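Local coordinates for protein BugD (Bordetella pertussis Tohama I, PDB 2F5X) that binds aspartic acid as a periplasmic solute receptor, probably to deliver it to a tripartite tricarboxylate-type transport system, at residues A[131-136]-A[162-167]. Numbering follows the deposited sequence.
Sequences EYVKKN and LGVNLL
Lys134 reaches the flat peptide carbonyl of Leu162 from above: its NZ donates a hydrogen bond to Leu162 O at 2.6 Å, lying 46° out of the carbonyl plane, with a C=O...N angle of 125°. CE lies on the same side of the plane, 3.3 Å from Leu162 O. The lysine chain is extended through chi3 and bends at chi4 (-84°), which brings NZ to the oxygen. Because this carbonyl ends helix 150-162, the negative end of the helix probably adds to its attraction for the ammonium. The other flat group, the Tyr132 ring, takes no part in the contact with 162-167: Asn136 ND2 sits over one face, offset toward the rim and 3.3 Å above the plane, and Phe121 meets the ring edge-to-face.

Apart from the lysine bond, the contact is apolar. Val133 CG1, anti to the backbone N, is the meeting point of three side chains: it lies 3.8 Å from Leu162 CD1, 4.0 Å from Val164 CG2 and, more loosely, 4.3 Å from Leu166 CD1. Val133 crosses both Leu162 and Val164 at about a right angle. The other valine branch, Val164 CG1, rests against the helix backbone, 4.1 Å from Lys134 CA.

Gly163, with positive phi, is the C-prime residue of the Schellman motif that ends helix 150-162 (Val164 N to Val159 O), and the chain that follows carries Val164 and Leu166 toward Val133. The chain then runs extended into strand 167-170, parallel to strand 141-144, completing a beta-alpha-beta crossover through helix 150-162. Helix 126-136, which immediately precedes strand 141-144, thus packs against the connection from helix 150-162 to strand 167-170; Val164 and Leu166 also touch Val159 of that helix, while Leu162 reaches Tyr230.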
loop_
_atom_site.group_PDB
_atom_site.type_symbol
_atom_site.label_atom_id
_atom_site.label_comp_id
_atom_site.label_asym_id
_atom_site.label_seq_id
_atom_site.Cartn_x
_atom_site.Cartn_y
_atom_site.Cartn_z
ATOM N N GLU A 131 -19.883 17.286 -0.456
ATOM C CA GLU A 131 -20.453 18.634 -0.427
ATOM C C GLU A 131 -19.567 19.568 0.383
ATOM O O GLU A 131 -19.283 20.687 -0.042
ATOM C CB GLU A 131 -21.875 18.599 0.152
ATOM C CG GLU A 131 -22.860 17.860 -0.736
ATOM C CD GLU A 131 -24.191 17.547 -0.068
ATOM O OE1 GLU A 131 -24.253 17.451 1.180
ATOM O OE2 GLU A 131 -25.189 17.372 -0.808
ATOM N N TYR A 132 -19.131 19.088 1.546
ATOM C CA TYR A 132 -18.270 19.855 2.440
ATOM C C TYR A 132 -16.910 20.173 1.813
ATOM O O TYR A 132 -16.413 21.307 1.922
ATOM C CB TYR A 132 -18.084 19.103 3.761
ATOM C CG TYR A 132 -17.371 19.915 4.806
ATOM C CD1 TYR A 132 -18.074 20.817 5.606
ATOM C CD2 TYR A 132 -15.988 19.806 4.978
ATOM C CE1 TYR A 132 -17.424 21.576 6.580
ATOM C CE2 TYR A 132 -15.327 20.561 5.952
ATOM C CZ TYR A 132 -16.057 21.448 6.740
ATOM O OH TYR A 132 -15.421 22.208 7.695
ATOM N N VAL A 133 -16.307 19.177 1.163
ATOM C CA VAL A 133 -14.997 19.368 0.537
ATOM C C VAL A 133 -15.094 20.358 -0.638
ATOM O O VAL A 133 -14.249 21.246 -0.783
ATOM C CB VAL A 133 -14.358 18.028 0.095
ATOM C CG1 VAL A 133 -13.097 18.269 -0.758
ATOM C CG2 VAL A 133 -14.029 17.153 1.319
ATOM N N LYS A 134 -16.135 20.226 -1.454
ATOM C CA LYS A 134 -16.362 21.178 -2.545
ATOM C C LYS A 134 -16.559 22.618 -2.065
ATOM O O LYS A 134 -16.022 23.565 -2.660
ATOM C CB LYS A 134 -17.545 20.744 -3.410
ATOM C CG LYS A 134 -17.266 19.505 -4.231
ATOM C CD LYS A 134 -18.520 19.030 -4.934
ATOM C CE LYS A 134 -18.228 17.810 -5.754
ATOM N NZ LYS A 134 -17.691 18.202 -7.092
ATOM N N LYS A 135 -17.316 22.786 -0.985
ATOM C CA LYS A 135 -17.647 24.115 -0.473
ATOM C C LYS A 135 -16.488 24.767 0.283
ATOM O O LYS A 135 -16.292 25.993 0.214
ATOM C CB LYS A 135 -18.887 24.030 0.428
ATOM C CG LYS A 135 -19.427 25.386 0.888
ATOM C CD LYS A 135 -20.309 25.235 2.123
ATOM C CE LYS A 135 -20.668 26.590 2.727
ATOM N NZ LYS A 135 -19.551 27.150 3.559
ATOM N N ASN A 136 -15.713 23.944 0.989
ATOM C CA ASN A 136 -14.712 24.440 1.929
ATOM C C ASN A 136 -13.292 24.029 1.560
ATOM O O ASN A 136 -12.400 24.033 2.412
ATOM C CB ASN A 136 -15.052 23.963 3.355
ATOM C CG ASN A 136 -16.358 24.542 3.865
ATOM O OD1 ASN A 136 -16.464 25.744 4.127
ATOM N ND2 ASN A 136 -17.363 23.694 3.997
ATOM N N LEU A 162 -13.919 14.595 -7.012
ATOM C CA LEU A 162 -14.609 15.737 -6.404
ATOM C C LEU A 162 -14.406 17.053 -7.156
ATOM O O LEU A 162 -15.089 18.048 -6.882
ATOM C CB LEU A 162 -14.175 15.906 -4.945
ATOM C CG LEU A 162 -14.457 14.747 -3.983
ATOM C CD1 LEU A 162 -13.850 15.055 -2.635
ATOM C CD2 LEU A 162 -15.948 14.469 -3.859
ATOM N N GLY A 163 -13.471 17.064 -8.100
ATOM C CA GLY A 163 -13.194 18.252 -8.889
ATOM C C GLY A 163 -12.560 19.365 -8.084
ATOM O O GLY A 163 -12.840 20.544 -8.331
ATOM N N VAL A 164 -11.715 18.993 -7.122
ATOM C CA VAL A 164 -11.038 19.960 -6.261
ATOM C C VAL A 164 -9.518 19.845 -6.321
ATOM O O VAL A 164 -8.969 18.816 -6.720
ATOM C CB VAL A 164 -11.487 19.845 -4.770
ATOM C CG1 VAL A 164 -12.996 20.106 -4.622
ATOM C CG2 VAL A 164 -11.095 18.476 -4.171
ATOM N N ASN A 165 -8.852 20.930 -5.939
ATOM C CA ASN A 165 -7.416 20.926 -5.668
ATOM C C ASN A 165 -7.239 21.270 -4.192
ATOM O O ASN A 165 -7.734 22.304 -3.748
ATOM C CB ASN A 165 -6.715 21.975 -6.548
ATOM C CG ASN A 165 -5.195 21.966 -6.376
ATOM O OD1 ASN A 165 -4.557 20.914 -6.438
ATOM N ND2 ASN A 165 -4.616 23.144 -6.157
ATOM N N LEU A 166 -6.558 20.399 -3.442
ATOM C CA LEU A 166 -6.389 20.555 -1.990
ATOM C C LEU A 166 -4.929 20.665 -1.588
ATOM O O LEU A 166 -4.077 19.990 -2.161
ATOM C CB LEU A 166 -6.974 19.338 -1.245
ATOM C CG LEU A 166 -8.475 19.057 -1.388
ATOM C CD1 LEU A 166 -8.872 17.822 -0.564
ATOM C CD2 LEU A 166 -9.294 20.264 -0.966
ATOM N N LEU A 167 -4.662 21.485 -0.574
ATOM C CA LEU A 167 -3.402 21.414 0.170
ATOM C C LEU A 167 -3.128 19.952 0.487
ATOM O O LEU A 167 -3.981 19.266 1.064
ATOM C CB LEU A 167 -3.517 22.198 1.478
ATOM C CG LEU A 167 -2.410 22.019 2.525
ATOM C CD1 LEU A 167 -1.045 22.408 1.958
ATOM C CD2 LEU A 167 -2.748 22.860 3.759
#